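PDB 5X0K: free serine kinase from Thermococcus kodakarensis KOD1, which uses ADP to phosphorylate free L-serine, giving O-phospho-L-serine and AMP in the first step from L-serine to L-cysteine. Local coordinates for residues A[21-26]-A[80-85]; A[43-48]-A[236-241]; A[57-62]-A[207-212]; A[86-91]-A[227-232]; A[157-162]-A[217-222]. The protein carries 1 engineered substitution. All coordinates share one frame; numbering follows the deposited sequence. Where two conformers were deposited one is given.

Contact 1 of 5, residues A[21-26]-A[80-85]; sequences IELDKM and LGAKRA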
# COMPACT_ATOMS: atom_id res chain seq x y z
N ILE A 21 -6.30 -17.33 -12.93
CA ILE A 21 -7.33 -17.20 -11.92
C ILE A 21 -8.30 -16.14 -12.38
O ILE A 21 -7.87 -15.08 -12.92
CB ILE A 21 -6.74 -16.83 -10.56
CG1 ILE A 21 -5.75 -17.93 -10.11
CG2 ILE A 21 -7.83 -16.62 -9.50
CD1 ILE A 21 -6.36 -19.24 -9.83
N GLU A 22 -9.58 -16.38 -12.18
CA GLU A 22 -10.60 -15.43 -12.63
C GLU A 22 -10.56 -14.19 -11.74
O GLU A 22 -10.38 -14.28 -10.53
CB GLU A 22 -11.99 -16.07 -12.67
CG GLU A 22 -12.07 -17.24 -13.64
CD GLU A 22 -12.08 -16.83 -15.10
OE1 GLU A 22 -13.02 -16.10 -15.53
OE2 GLU A 22 -11.21 -17.30 -15.88
N LEU A 23 -10.68 -13.02 -12.35
CA LEU A 23 -10.53 -11.74 -11.65
C LEU A 23 -11.61 -11.57 -10.59
O LEU A 23 -11.38 -10.98 -9.52
CB LEU A 23 -10.58 -10.58 -12.65
CG LEU A 23 -9.49 -10.56 -13.73
CD1 LEU A 23 -9.84 -9.63 -14.88
CD2 LEU A 23 -8.17 -10.15 -13.11
N ASP A 24 -12.80 -12.11 -10.84
CA ASP A 24 -13.88 -12.00 -9.86
C ASP A 24 -13.68 -12.88 -8.62
O ASP A 24 -14.46 -12.76 -7.69
CB ASP A 24 -15.25 -12.21 -10.49
CG ASP A 24 -15.49 -13.62 -11.01
OD1 ASP A 24 -14.66 -14.51 -10.84
OD2 ASP A 24 -16.53 -13.84 -11.68
N LYS A 25 -12.64 -13.73 -8.62
CA LYS A 25 -12.21 -14.48 -7.43
C LYS A 25 -11.10 -13.81 -6.61
O LYS A 25 -10.66 -14.37 -5.61
CB LYS A 25 -11.80 -15.91 -7.80
CG LYS A 25 -12.90 -16.77 -8.45
CD LYS A 25 -14.25 -16.70 -7.75
CE LYS A 25 -15.16 -17.92 -7.97
N MET A 26 -10.67 -12.64 -7.04
CA MET A 26 -9.59 -11.91 -6.39
C MET A 26 -10.19 -10.78 -5.58
O MET A 26 -11.04 -10.02 -6.07
CB MET A 26 -8.59 -11.37 -7.41
CG MET A 26 -8.08 -12.43 -8.38
SD MET A 26 -6.90 -11.71 -9.52
CE MET A 26 -6.63 -13.10 -10.58
N LEU A 80 -10.93 -3.08 -18.59
CA LEU A 80 -10.81 -3.42 -20.01
C LEU A 80 -11.76 -4.49 -20.48
O LEU A 80 -11.82 -4.77 -21.67
CB LEU A 80 -9.37 -3.86 -20.35
CG LEU A 80 -8.31 -2.73 -20.28
CD1 LEU A 80 -6.88 -3.24 -20.21
CD2 LEU A 80 -8.49 -1.73 -21.41
N GLY A 81 -12.46 -5.15 -19.57
CA GLY A 81 -13.37 -6.24 -19.90
C GLY A 81 -12.77 -7.64 -19.81
O GLY A 81 -13.42 -8.61 -20.18
N ALA A 82 -11.55 -7.74 -19.30
CA ALA A 82 -10.89 -9.05 -19.21
C ALA A 82 -11.51 -9.82 -18.06
O ALA A 82 -12.22 -9.26 -17.19
CB ALA A 82 -9.38 -8.91 -19.06
N LYS A 83 -11.25 -11.12 -18.07
CA LYS A 83 -11.84 -12.05 -17.11
C LYS A 83 -10.88 -12.76 -16.18
O LYS A 83 -11.31 -13.19 -15.13
CB LYS A 83 -12.64 -13.11 -17.88
CG LYS A 83 -13.77 -12.56 -18.74
CD LYS A 83 -14.89 -12.03 -17.89
CE LYS A 83 -15.92 -11.23 -18.69
NZ LYS A 83 -16.73 -10.50 -17.67
N ARG A 84 -9.62 -12.88 -16.57
CA ARG A 84 -8.63 -13.63 -15.76
C ARG A 84 -7.27 -12.99 -15.83
O ARG A 84 -7.00 -12.22 -16.70
CB ARG A 84 -8.55 -15.06 -16.27
CG ARG A 84 -7.96 -15.26 -17.67
CD ARG A 84 -8.35 -16.64 -18.18
NE ARG A 84 -9.79 -16.69 -18.47
CZ ARG A 84 -10.32 -16.30 -19.64
NH1 ARG A 84 -9.57 -15.89 -20.63
NH2 ARG A 84 -11.62 -16.34 -19.80
N ALA A 85 -6.39 -13.39 -14.89
CA ALA A 85 -5.02 -12.96 -14.93
C ALA A 85 -4.07 -14.08 -14.56
O ALA A 85 -4.40 -14.90 -13.72
CB ALA A 85 -4.82 -11.76 -14.02
O HOH W 1 -13.86 -16.97 -18.07
O HOH W 2 -13.71 -12.72 -13.73
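Backbone bonds first tie Ile21 to Ala85: Ile21 N donates to Ala85 O over 3.2 Å and Ala85 N to Ile21 O over 3.0 Å, an antiparallel hydrogen-bonded pair. Glu22 and Arg84 follow as a non-hydrogen-bonded pair. Leu23 N then meets Lys83 O at 2.9 Å, although the chain is already entering a short 3-10 segment. A water held by Asp24 N donates to the same Lys83 O, which thus serves two donors. These bonds join strand 19-22, at one edge of the five-stranded mixed sheet of the ParB-like N-terminal domain, to its neighbour 84-89; just before the latter, Gly81 ends helix 71-79 in a Schellman motif whose positive phi a glycine takes up easily.

The charged pair lies side by side, both chains pointing the same way. Glu22, bent at chi2 (-74°), turns the syn side of OE2 to Arg84 NE at 3.0 Å, in the guanidinium plane, with the two flat groups 39° apart. A second water bridges Glu22 OE1 and Arg84 NH2, while NH1 donates to Glu240 O and to Phe242 O at the chain's C-terminal end.

Apolar contact centres on the small Ala85 CB, touched by Leu23 CD2 at 3.8 Å and Met26 CE at 4.1 Å. Leu23 CD1 continues to Ala82 CB at 4.3 Å, and Leu77 of helix 71-79 packs on both Leu23 and Ala85.

Contact 2 of 5, residues A[43-48]-A[236-241]; sequences SVTGSG and VKLEEL. With AMP (adenosine monophosphate), chain B.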
# COMPACT_ATOMS: atom_id res chain seq x y z
N SER A 43 -0.06 0.78 -20.51
CA SER A 43 1.04 -0.11 -20.76
C SER A 43 0.60 -1.43 -21.38
O SER A 43 1.17 -1.85 -22.37
CB SER A 43 1.80 -0.39 -19.45
OG SER A 43 2.88 -1.28 -19.66
N VAL A 44 -0.40 -2.09 -20.78
CA VAL A 44 -0.78 -3.42 -21.25
C VAL A 44 -1.42 -3.38 -22.64
O VAL A 44 -1.14 -4.24 -23.48
CB VAL A 44 -1.65 -4.21 -20.24
CG1 VAL A 44 -3.11 -3.71 -20.23
CG2 VAL A 44 -1.61 -5.69 -20.54
N THR A 45 -2.23 -2.36 -22.87
CA THR A 45 -2.84 -2.20 -24.20
C THR A 45 -1.79 -1.78 -25.21
O THR A 45 -1.94 -2.08 -26.40
CB THR A 45 -4.01 -1.20 -24.21
OG1 THR A 45 -3.61 0.11 -23.78
CG2 THR A 45 -5.16 -1.68 -23.35
N GLY A 46 -0.77 -1.05 -24.77
CA GLY A 46 0.32 -0.65 -25.68
C GLY A 46 1.07 -1.84 -26.25
O GLY A 46 1.29 -1.93 -27.45
N SER A 47 1.48 -2.77 -25.40
CA SER A 47 2.29 -3.90 -25.86
C SER A 47 1.45 -5.12 -26.22
O SER A 47 1.86 -5.94 -27.02
CB SER A 47 3.36 -4.25 -24.82
OG SER A 47 2.76 -4.79 -23.66
N GLY A 48 0.31 -5.26 -25.55
CA GLY A 48 -0.47 -6.49 -25.63
C GLY A 48 0.18 -7.69 -24.99
O GLY A 48 -0.22 -8.79 -25.32
N VAL A 236 2.65 -13.95 -21.63
CA VAL A 236 1.20 -14.10 -21.80
C VAL A 236 0.66 -12.95 -22.62
O VAL A 236 0.98 -11.82 -22.38
CB VAL A 236 0.47 -14.17 -20.43
CG1 VAL A 236 -1.05 -14.21 -20.58
CG2 VAL A 236 0.96 -15.37 -19.68
N LYS A 237 -0.18 -13.26 -23.61
CA LYS A 237 -0.75 -12.24 -24.46
C LYS A 237 -2.03 -11.73 -23.82
O LYS A 237 -2.81 -12.48 -23.27
CB LYS A 237 -1.00 -12.76 -25.86
CG LYS A 237 0.23 -12.78 -26.73
CD LYS A 237 1.38 -13.59 -26.18
CE LYS A 237 2.36 -13.92 -27.30
NZ LYS A 237 3.49 -14.71 -26.79
N LEU A 238 -2.20 -10.42 -23.83
CA LEU A 238 -3.44 -9.80 -23.34
C LEU A 238 -4.70 -10.48 -23.90
O LEU A 238 -5.64 -10.65 -23.16
CB LEU A 238 -3.48 -8.32 -23.71
CG LEU A 238 -4.72 -7.49 -23.30
CD1 LEU A 238 -4.99 -7.60 -21.80
CD2 LEU A 238 -4.51 -6.05 -23.72
N GLU A 239 -4.68 -10.86 -25.17
CA GLU A 239 -5.85 -11.61 -25.75
C GLU A 239 -6.23 -12.89 -25.00
O GLU A 239 -7.42 -13.29 -25.01
CB GLU A 239 -5.63 -11.91 -27.23
CG GLU A 239 -4.44 -12.77 -27.58
CD GLU A 239 -3.81 -12.33 -28.90
N GLU A 240 -5.28 -13.51 -24.31
CA GLU A 240 -5.56 -14.71 -23.51
C GLU A 240 -6.40 -14.45 -22.24
O GLU A 240 -6.86 -15.39 -21.59
CB GLU A 240 -4.26 -15.39 -23.09
CG GLU A 240 -3.35 -15.87 -24.21
CD GLU A 240 -2.09 -16.51 -23.67
OE1 GLU A 240 -2.17 -17.48 -22.91
OE2 GLU A 240 -0.99 -16.06 -23.96
N LEU A 241 -6.59 -13.20 -21.87
CA LEU A 241 -7.21 -12.87 -20.59
C LEU A 241 -8.69 -12.60 -20.65
O LEU A 241 -9.34 -12.39 -19.61
CB LEU A 241 -6.46 -11.71 -19.94
CG LEU A 241 -4.95 -11.91 -19.80
CD1 LEU A 241 -4.30 -10.69 -19.12
CD2 LEU A 241 -4.60 -13.23 -19.18
P AMP B . 0.02 -3.09 -9.27
O1P AMP B . -0.77 -4.03 -10.10
O2P AMP B . -0.71 -2.45 -8.14
O3P AMP B . 1.35 -3.69 -8.83
O5' AMP B . 0.36 -1.83 -10.24
C5' AMP B . 0.41 -1.99 -11.64
C4' AMP B . 1.57 -2.89 -12.05
O4' AMP B . 1.46 -3.17 -13.43
C3' AMP B . 2.95 -2.26 -11.89
O3' AMP B . 3.68 -3.00 -10.91
C2' AMP B . 3.61 -2.38 -13.25
O2' AMP B . 4.99 -2.80 -13.25
C1' AMP B . 2.76 -3.45 -13.89
N9 AMP B . 2.73 -3.48 -15.34
C8 AMP B . 2.96 -2.48 -16.23
N7 AMP B . 2.80 -2.93 -17.49
C5 AMP B . 2.42 -4.23 -17.40
C6 AMP B . 2.11 -5.27 -18.38
N6 AMP B . 2.15 -5.00 -19.71
N1 AMP B . 1.79 -6.50 -17.89
C2 AMP B . 1.73 -6.73 -16.55
N3 AMP B . 2.03 -5.83 -15.59
C4 AMP B . 2.38 -4.58 -15.98
O HOH W 3 -2.65 -9.76 -26.98
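Val44 and Leu238 cross at about a right angle, and their side chains meet through branch methyls: Val44 CG2 lies 4.1 Å from Leu238 CD1. The other leucine methyl, CD2, rests over the helix backbone, 3.8 Å from Val44 O. Leu238 reaches this position because its CG stands opposite the backbone N (chi1 179°), carrying the branched end toward the last turn of helix 34-47. Valine suits the opposing site, since one branch can face the leucine while still lying near the adenine amino group, with CG2 3.9 Å from AMP N6. One residue earlier Ser43 turns its hydroxyl to the base, and OG donates to AMP N7 over 2.7 Å.

Where the helix ends, Gly48 adopts a positive phi that suits a residue without a side chain. Its carbonyl accepts from Leu238 N at 3.0 Å, the donor standing well above the carbonyl plane, and a water bridges Gly48 O to Glu239 N. Lys237 N donates to Glu240 OE2, folding the glutamate back over the start of the 3-10 segment.

The chemistry is thus divided: a backbone bond and a water tie the C-terminal tail to the helix end, apolar branches fill in beside them, and the serine hydroxyl donates to the adenine.

Contact 3 of 5, residues A[57-62]-A[207-212]; sequences AKVPGE and EVMELV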
# COMPACT_ATOMS: atom_id res chain seq x y z
N ALA A 57 -3.00 -15.06 -2.42
CA ALA A 57 -3.06 -15.94 -1.26
C ALA A 57 -4.48 -16.45 -1.10
O ALA A 57 -5.43 -15.66 -1.09
CB ALA A 57 -2.67 -15.22 0.02
N LYS A 58 -4.61 -17.76 -0.95
CA LYS A 58 -5.92 -18.35 -0.79
C LYS A 58 -6.58 -17.84 0.50
O LYS A 58 -5.95 -17.84 1.53
CB LYS A 58 -5.77 -19.88 -0.72
CG LYS A 58 -7.06 -20.64 -0.48
CD LYS A 58 -8.08 -20.50 -1.58
CE LYS A 58 -9.29 -21.44 -1.31
NZ LYS A 58 -9.70 -21.60 0.14
N VAL A 59 -7.84 -17.40 0.43
CA VAL A 59 -8.56 -16.96 1.64
C VAL A 59 -9.03 -18.20 2.35
O VAL A 59 -9.77 -18.96 1.77
CB VAL A 59 -9.74 -16.03 1.30
CG1 VAL A 59 -10.53 -15.64 2.55
CG2 VAL A 59 -9.21 -14.78 0.59
N PRO A 60 -8.63 -18.40 3.62
CA PRO A 60 -9.16 -19.57 4.34
C PRO A 60 -10.68 -19.57 4.38
O PRO A 60 -11.30 -18.53 4.65
CB PRO A 60 -8.58 -19.41 5.74
CG PRO A 60 -7.33 -18.63 5.53
CD PRO A 60 -7.71 -17.63 4.48
N GLY A 61 -11.27 -20.73 4.09
CA GLY A 61 -12.70 -20.93 4.15
C GLY A 61 -13.56 -20.28 3.08
O GLY A 61 -14.78 -20.25 3.23
N GLU A 62 -12.97 -19.78 1.98
CA GLU A 62 -13.74 -19.17 0.86
C GLU A 62 -13.16 -19.59 -0.50
O GLU A 62 -12.00 -20.01 -0.55
CB GLU A 62 -13.71 -17.64 0.95
CG GLU A 62 -14.25 -17.07 2.26
CD GLU A 62 -15.73 -17.32 2.42
OE1 GLU A 62 -16.46 -17.15 1.43
OE2 GLU A 62 -16.18 -17.66 3.54
N GLU A 207 -4.93 -9.72 10.16
CA GLU A 207 -5.72 -8.48 10.00
C GLU A 207 -6.04 -8.21 8.52
O GLU A 207 -7.15 -7.78 8.19
CB GLU A 207 -5.02 -7.28 10.61
CG GLU A 207 -5.06 -7.29 12.13
CD GLU A 207 -4.07 -6.34 12.78
OE1 GLU A 207 -3.36 -5.58 12.07
OE2 GLU A 207 -4.00 -6.36 14.03
N VAL A 208 -5.07 -8.47 7.65
CA VAL A 208 -5.30 -8.28 6.22
C VAL A 208 -6.40 -9.22 5.75
O VAL A 208 -7.32 -8.77 5.07
CB VAL A 208 -4.02 -8.49 5.39
CG1 VAL A 208 -4.32 -8.48 3.90
CG2 VAL A 208 -3.01 -7.43 5.72
N MET A 209 -6.32 -10.50 6.11
CA MET A 209 -7.40 -11.45 5.79
C MET A 209 -8.74 -11.08 6.38
O MET A 209 -9.76 -11.22 5.72
CB MET A 209 -7.11 -12.88 6.27
CG MET A 209 -6.25 -13.71 5.35
SD MET A 209 -6.69 -13.82 3.59
CE MET A 209 -5.23 -14.71 3.06
N GLU A 210 -8.72 -10.69 7.65
CA GLU A 210 -9.91 -10.26 8.38
C GLU A 210 -10.61 -9.11 7.66
O GLU A 210 -11.83 -9.12 7.53
CB GLU A 210 -9.54 -9.83 9.81
CG GLU A 210 -10.69 -9.29 10.64
CD GLU A 210 -10.28 -8.95 12.07
OE1 GLU A 210 -9.18 -8.38 12.30
OE2 GLU A 210 -11.06 -9.25 12.96
N LEU A 211 -9.84 -8.12 7.21
CA LEU A 211 -10.42 -6.97 6.52
C LEU A 211 -11.07 -7.43 5.23
O LEU A 211 -12.20 -7.08 4.93
CB LEU A 211 -9.35 -5.89 6.27
CG LEU A 211 -9.86 -4.45 6.23
CD1 LEU A 211 -10.38 -3.98 7.60
CD2 LEU A 211 -8.77 -3.56 5.69
N VAL A 212 -10.37 -8.29 4.50
CA VAL A 212 -10.85 -8.83 3.22
C VAL A 212 -12.13 -9.67 3.39
O VAL A 212 -13.05 -9.61 2.57
CB VAL A 212 -9.67 -9.56 2.50
CG1 VAL A 212 -10.12 -10.63 1.52
CG2 VAL A 212 -8.77 -8.52 1.85
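Met209 of helix 205-213 makes a buried apolar contact with Ala57, Val59 and Pro60, where strand 54-58 runs into the connection that leads to its antiparallel partner, strand 65-67. This is a helix set against a beta-hairpin of the ParB-like domain, with no hydrogen bond between the two segments. The connection starts with a type II beta turn from Val59 to Glu62; Pro60 suits its second position, and Gly61 the third, where phi is positive. Lys58 braces the turn, its NZ donating to Glu62 O at 2.9 Å and to Val59 O at 3.1 Å.

Methionine serves here because its long, unbranched chain can bend to follow the strand end and the turn with both sulfur and methyl. The bend comes at chi2 (-50°) and brings the sulfur across the turn: SD touches Val59 CG2 and Pro60 CD, each at 4.0 Å, Val59 and Met209 sliding past each other in opposite directions. An alanine in place of Met209 would remove the sulfur and methyl and is likely to open a gap beside Ala57, Val59 and Pro60. One turn on, Val212 CG1 adds a looser touch to Val59 CG2, and Leu66 of strand 65-67 packs on both Met209 and Val212. The methionine methyl goes furthest, CE lying 4.0 Å from Ala57 CB and 3.6 Å from Lys58 O.

Contact 4 of 5, residues A[86-91]-A[227-232]; sequences PSVILD and LPFNPD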
# COMPACT_ATOMS: atom_id res chain seq x y z
N PRO A 86 -2.87 -14.12 -15.17
CA PRO A 86 -1.93 -15.12 -14.70
C PRO A 86 -1.45 -14.75 -13.32
O PRO A 86 -1.10 -13.61 -13.07
CB PRO A 86 -0.80 -15.09 -15.69
CG PRO A 86 -0.94 -13.82 -16.42
CD PRO A 86 -2.35 -13.33 -16.30
N SER A 87 -1.41 -15.75 -12.47
CA SER A 87 -1.22 -15.56 -11.06
C SER A 87 -0.24 -16.60 -10.48
O SER A 87 -0.21 -17.75 -10.89
CB SER A 87 -2.59 -15.75 -10.40
OG SER A 87 -3.51 -14.76 -10.86
N VAL A 88 0.48 -16.17 -9.45
CA VAL A 88 1.32 -17.05 -8.64
C VAL A 88 0.68 -17.09 -7.24
O VAL A 88 0.45 -16.05 -6.62
CB VAL A 88 2.79 -16.53 -8.57
CG1 VAL A 88 3.57 -17.30 -7.50
CG2 VAL A 88 3.42 -16.70 -9.93
N ILE A 89 0.44 -18.30 -6.77
CA ILE A 89 -0.20 -18.53 -5.50
C ILE A 89 0.89 -18.70 -4.43
O ILE A 89 1.78 -19.55 -4.56
CB ILE A 89 -1.11 -19.76 -5.55
CG1 ILE A 89 -2.23 -19.54 -6.59
CG2 ILE A 89 -1.68 -20.06 -4.18
CD1 ILE A 89 -3.03 -20.79 -6.86
N LEU A 90 0.83 -17.86 -3.42
CA LEU A 90 1.86 -17.83 -2.38
C LEU A 90 1.48 -18.60 -1.14
O LEU A 90 0.32 -18.71 -0.79
CB LEU A 90 2.07 -16.39 -1.91
CG LEU A 90 2.59 -15.34 -2.84
CD1 LEU A 90 2.61 -14.04 -2.05
CD2 LEU A 90 3.97 -15.75 -3.31
N ASP A 91 2.49 -19.11 -0.44
CA ASP A 91 2.31 -19.60 0.90
C ASP A 91 2.38 -18.37 1.83
O ASP A 91 3.42 -18.06 2.40
CB ASP A 91 3.43 -20.61 1.20
CG ASP A 91 3.28 -21.33 2.55
OD1 ASP A 91 2.35 -21.04 3.32
OD2 ASP A 91 4.13 -22.17 2.90
N LEU A 227 8.61 -10.35 0.27
CA LEU A 227 8.35 -11.73 -0.15
C LEU A 227 9.66 -12.48 -0.33
O LEU A 227 10.70 -11.85 -0.50
CB LEU A 227 7.58 -11.72 -1.46
CG LEU A 227 6.16 -11.13 -1.46
CD1 LEU A 227 5.54 -11.37 -2.81
CD2 LEU A 227 5.30 -11.75 -0.39
N PRO A 228 9.63 -13.83 -0.25
CA PRO A 228 10.86 -14.58 -0.49
C PRO A 228 11.36 -14.61 -1.93
O PRO A 228 12.49 -15.05 -2.14
CB PRO A 228 10.51 -16.00 -0.01
CG PRO A 228 9.04 -16.09 -0.20
CD PRO A 228 8.49 -14.72 0.04
N PHE A 229 10.55 -14.17 -2.89
CA PHE A 229 10.94 -14.12 -4.29
C PHE A 229 10.08 -13.15 -5.10
O PHE A 229 8.95 -12.83 -4.71
CB PHE A 229 10.87 -15.54 -4.91
CG PHE A 229 9.47 -16.07 -5.02
CD1 PHE A 229 8.69 -15.82 -6.16
CD2 PHE A 229 8.91 -16.80 -3.98
CE1 PHE A 229 7.37 -16.28 -6.24
CE2 PHE A 229 7.60 -17.27 -4.07
CZ PHE A 229 6.83 -17.00 -5.20
N ASN A 230 10.63 -12.68 -6.21
CA ASN A 230 9.85 -12.00 -7.26
C ASN A 230 9.70 -13.04 -8.37
O ASN A 230 10.71 -13.64 -8.76
CB ASN A 230 10.66 -10.82 -7.83
CG ASN A 230 10.80 -9.67 -6.86
OD1 ASN A 230 9.82 -9.25 -6.24
ND2 ASN A 230 12.00 -9.11 -6.76
N PRO A 231 8.46 -13.27 -8.90
CA PRO A 231 8.40 -14.22 -10.01
C PRO A 231 9.18 -13.72 -11.21
O PRO A 231 9.23 -12.50 -11.45
CB PRO A 231 6.90 -14.34 -10.33
CG PRO A 231 6.25 -13.90 -9.10
CD PRO A 231 7.14 -12.86 -8.44
N ASP A 232 9.78 -14.63 -11.96
CA ASP A 232 10.35 -14.26 -13.23
C ASP A 232 9.24 -13.81 -14.18
O ASP A 232 8.08 -14.15 -14.01
CB ASP A 232 11.08 -15.43 -13.86
CG ASP A 232 12.21 -15.01 -14.77
OD1 ASP A 232 12.32 -13.80 -15.15
OD2 ASP A 232 13.05 -15.89 -15.05
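Phe229 reaches across to Val88 and Leu90, two residues of the same face of their chain. From CB the side chain leaves with CG lodged between the backbone N and the carbonyl carbon (chi1 68°), which sends the ring across to the other segment. Its two sides then part company: CE1 comes to 4.1 Å from Val88 CG1, and CE2 to 4.0 Å from Leu90 CD2. At the far end CZ meets both, Val88 CG1 at 4.0 Å and Leu90 CD2 at 3.6 Å. The valine methyl lies at the ring edge, near its plane, whereas the leucine methyl approaches obliquely. Each aliphatic residue uses its second branch on another partner: Val88 CG2 touches Pro231 CG at 4.1 Å, and Leu90 CD1 meets Leu227 CD2 at 3.9 Å, the two leucines crossing at about a right angle. Branched residues suit such double duty, and the stiff ring of Pro231 presents its CG. The arrangement is that of the chain near its C-terminus, around strand 230-231, laid over one face of the ParB-like sheet, whose strand 54-58 contributes Leu55 against Leu227 and Pro231.

Contact 5 of 5, residues A[157-162]-A[217-222]; sequences EQKKVS and VYSPKT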
# COMPACT_ATOMS: atom_id res chain seq x y z
N GLU A 157 -9.91 6.94 10.54
CA GLU A 157 -9.03 8.12 10.66
C GLU A 157 -7.74 7.97 9.86
O GLU A 157 -7.22 8.95 9.33
CB GLU A 157 -8.71 8.43 12.12
CG GLU A 157 -9.89 8.95 12.93
CD GLU A 157 -10.91 7.88 13.29
OE1 GLU A 157 -12.09 8.24 13.51
OE2 GLU A 157 -10.54 6.68 13.35
N GLN A 158 -7.21 6.75 9.77
CA GLN A 158 -6.07 6.49 8.88
C GLN A 158 -6.45 6.78 7.42
O GLN A 158 -5.67 7.39 6.68
CB GLN A 158 -5.54 5.05 9.07
CG GLN A 158 -4.87 4.84 10.43
CD GLN A 158 -4.56 3.38 10.79
OE1 GLN A 158 -5.29 2.47 10.44
NE2 GLN A 158 -3.48 3.17 11.53
N LYS A 159 -7.66 6.38 7.01
CA LYS A 159 -8.15 6.67 5.65
C LYS A 159 -8.27 8.16 5.37
O LYS A 159 -7.96 8.60 4.27
CB LYS A 159 -9.50 6.01 5.36
CG LYS A 159 -9.42 4.51 5.21
CD LYS A 159 -10.66 3.95 4.54
CE LYS A 159 -10.43 2.49 4.24
NZ LYS A 159 -11.63 1.77 3.76
N LYS A 160 -8.72 8.92 6.36
CA LYS A 160 -8.80 10.38 6.21
C LYS A 160 -7.41 11.01 6.08
O LYS A 160 -7.22 11.89 5.25
CB LYS A 160 -9.60 11.01 7.37
CG LYS A 160 -11.04 10.52 7.45
N VAL A 161 -6.44 10.54 6.86
CA VAL A 161 -5.06 11.05 6.76
C VAL A 161 -4.46 10.80 5.38
O VAL A 161 -3.91 11.71 4.77
CB VAL A 161 -4.14 10.42 7.84
CG1 VAL A 161 -2.67 10.76 7.59
CG2 VAL A 161 -4.54 10.89 9.22
N SER A 162 -4.56 9.56 4.90
CA SER A 162 -4.10 9.22 3.56
C SER A 162 -4.82 10.07 2.51
O SER A 162 -4.18 10.59 1.59
CB SER A 162 -4.33 7.73 3.27
OG SER A 162 -3.60 6.91 4.18
N VAL A 217 -11.31 -2.41 2.89
CA VAL A 217 -9.97 -2.20 2.38
C VAL A 217 -9.23 -1.15 3.19
O VAL A 217 -9.85 -0.28 3.77
CB VAL A 217 -9.96 -1.79 0.89
CG1 VAL A 217 -10.36 -2.97 0.03
CG2 VAL A 217 -10.83 -0.55 0.64
N TYR A 218 -7.90 -1.22 3.17
CA TYR A 218 -7.05 -0.16 3.70
C TYR A 218 -6.90 0.98 2.70
O TYR A 218 -7.26 0.84 1.54
CB TYR A 218 -5.63 -0.69 3.99
CG TYR A 218 -5.55 -1.77 5.04
CD1 TYR A 218 -5.70 -1.48 6.40
CD2 TYR A 218 -5.27 -3.09 4.70
CE1 TYR A 218 -5.59 -2.47 7.37
CE2 TYR A 218 -5.19 -4.09 5.67
CZ TYR A 218 -5.33 -3.76 7.00
OH TYR A 218 -5.22 -4.75 7.95
N SER A 219 -6.28 2.07 3.14
CA SER A 219 -5.88 3.14 2.22
C SER A 219 -4.74 2.65 1.34
O SER A 219 -4.14 1.60 1.63
CB SER A 219 -5.41 4.35 3.01
OG SER A 219 -6.51 4.98 3.55
N PRO A 220 -4.42 3.39 0.26
CA PRO A 220 -3.23 2.99 -0.49
C PRO A 220 -1.99 3.08 0.41
O PRO A 220 -2.02 3.81 1.42
CB PRO A 220 -3.17 3.98 -1.66
CG PRO A 220 -4.52 4.63 -1.71
CD PRO A 220 -4.99 4.64 -0.28
N LYS A 221 -0.96 2.32 0.07
CA LYS A 221 0.34 2.38 0.75
C LYS A 221 0.24 2.02 2.24
O LYS A 221 0.94 2.59 3.08
CB LYS A 221 1.01 3.76 0.53
CG LYS A 221 1.60 3.93 -0.86
CD LYS A 221 3.06 3.52 -0.90
CE LYS A 221 3.66 3.78 -2.26
NZ LYS A 221 2.99 2.99 -3.33
N THR A 222 -0.62 1.06 2.56
CA THR A 222 -0.76 0.59 3.91
C THR A 222 0.09 -0.64 4.12
O THR A 222 0.82 -0.71 5.11
CB THR A 222 -2.22 0.34 4.26
OG1 THR A 222 -2.94 1.57 4.07
CG2 THR A 222 -2.35 -0.12 5.69
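Val217 meets the tip of Lys159 as the loop between helix 205-213 and strand 224-226 runs past helix 155-171 of the SerK C-terminal domain; this loop carries Lys221 into the O-phospho-L-serine site. The extended lysine brings NZ to Val217 O at 2.7 Å, a weak and doubtful hydrogen bond, since the place of Val217 O is not well fixed, and to 4.0 Å from Val217 CG2. Tyr218 packs its ring on helix 205-213, with its side chain near Gln30, the inferred active-site residue.

Ser219 comes closest to the helix backbone, and a small residue suits the spot. Its OG lies 3.2 Å from Lys159 CA and 3.4 Å from Lys159 CG, against the base of the lysine stem, while its CB sits 3.3 Å from Ser162 OG. That second hydroxyl also makes a weak bond to Gln158 O, one turn back in its own helix. A glycine in place of Lys159 would probably take away the aliphatic stem that covers Ser219 OG and open a gap between helix and loop.

Beyond Pro220, which adds a slight contact, Lys221 takes a positive phi and turns away from the helix; its NZ forms a salt bridge with Glu4 and a cation-pi contact with Trp102. The loop then folds back on itself as Thr222 OG1 donates to Ser219 O at 2.7 Å, from above the carbonyl plane.

Contacts 1, 3 and 4 all reach the five-stranded sheet, contacts 1 and 4 sharing strand 84-89, where Met26 CE lies 3.6 Å from Ser87 OG. Contact 2 joins contact 1 through the C-terminal tail, with Lys83 N 2.8 Å from Leu241 O, and touches contact 4 where Leu241 CD2 meets Pro86 CD at 3.7 Å. Elsewhere, Leu211 CD2 of contact 3 lies 3.5 Å from Tyr218 N of contact 5. Contact 2 contributes Ser43 to the adenine and contact 5 carries Lys221 of the O-phospho-L-serine site; their centres are about 31 Å apart, yet the Pro220 side chain of contact 5 is about 9 Å from AMP.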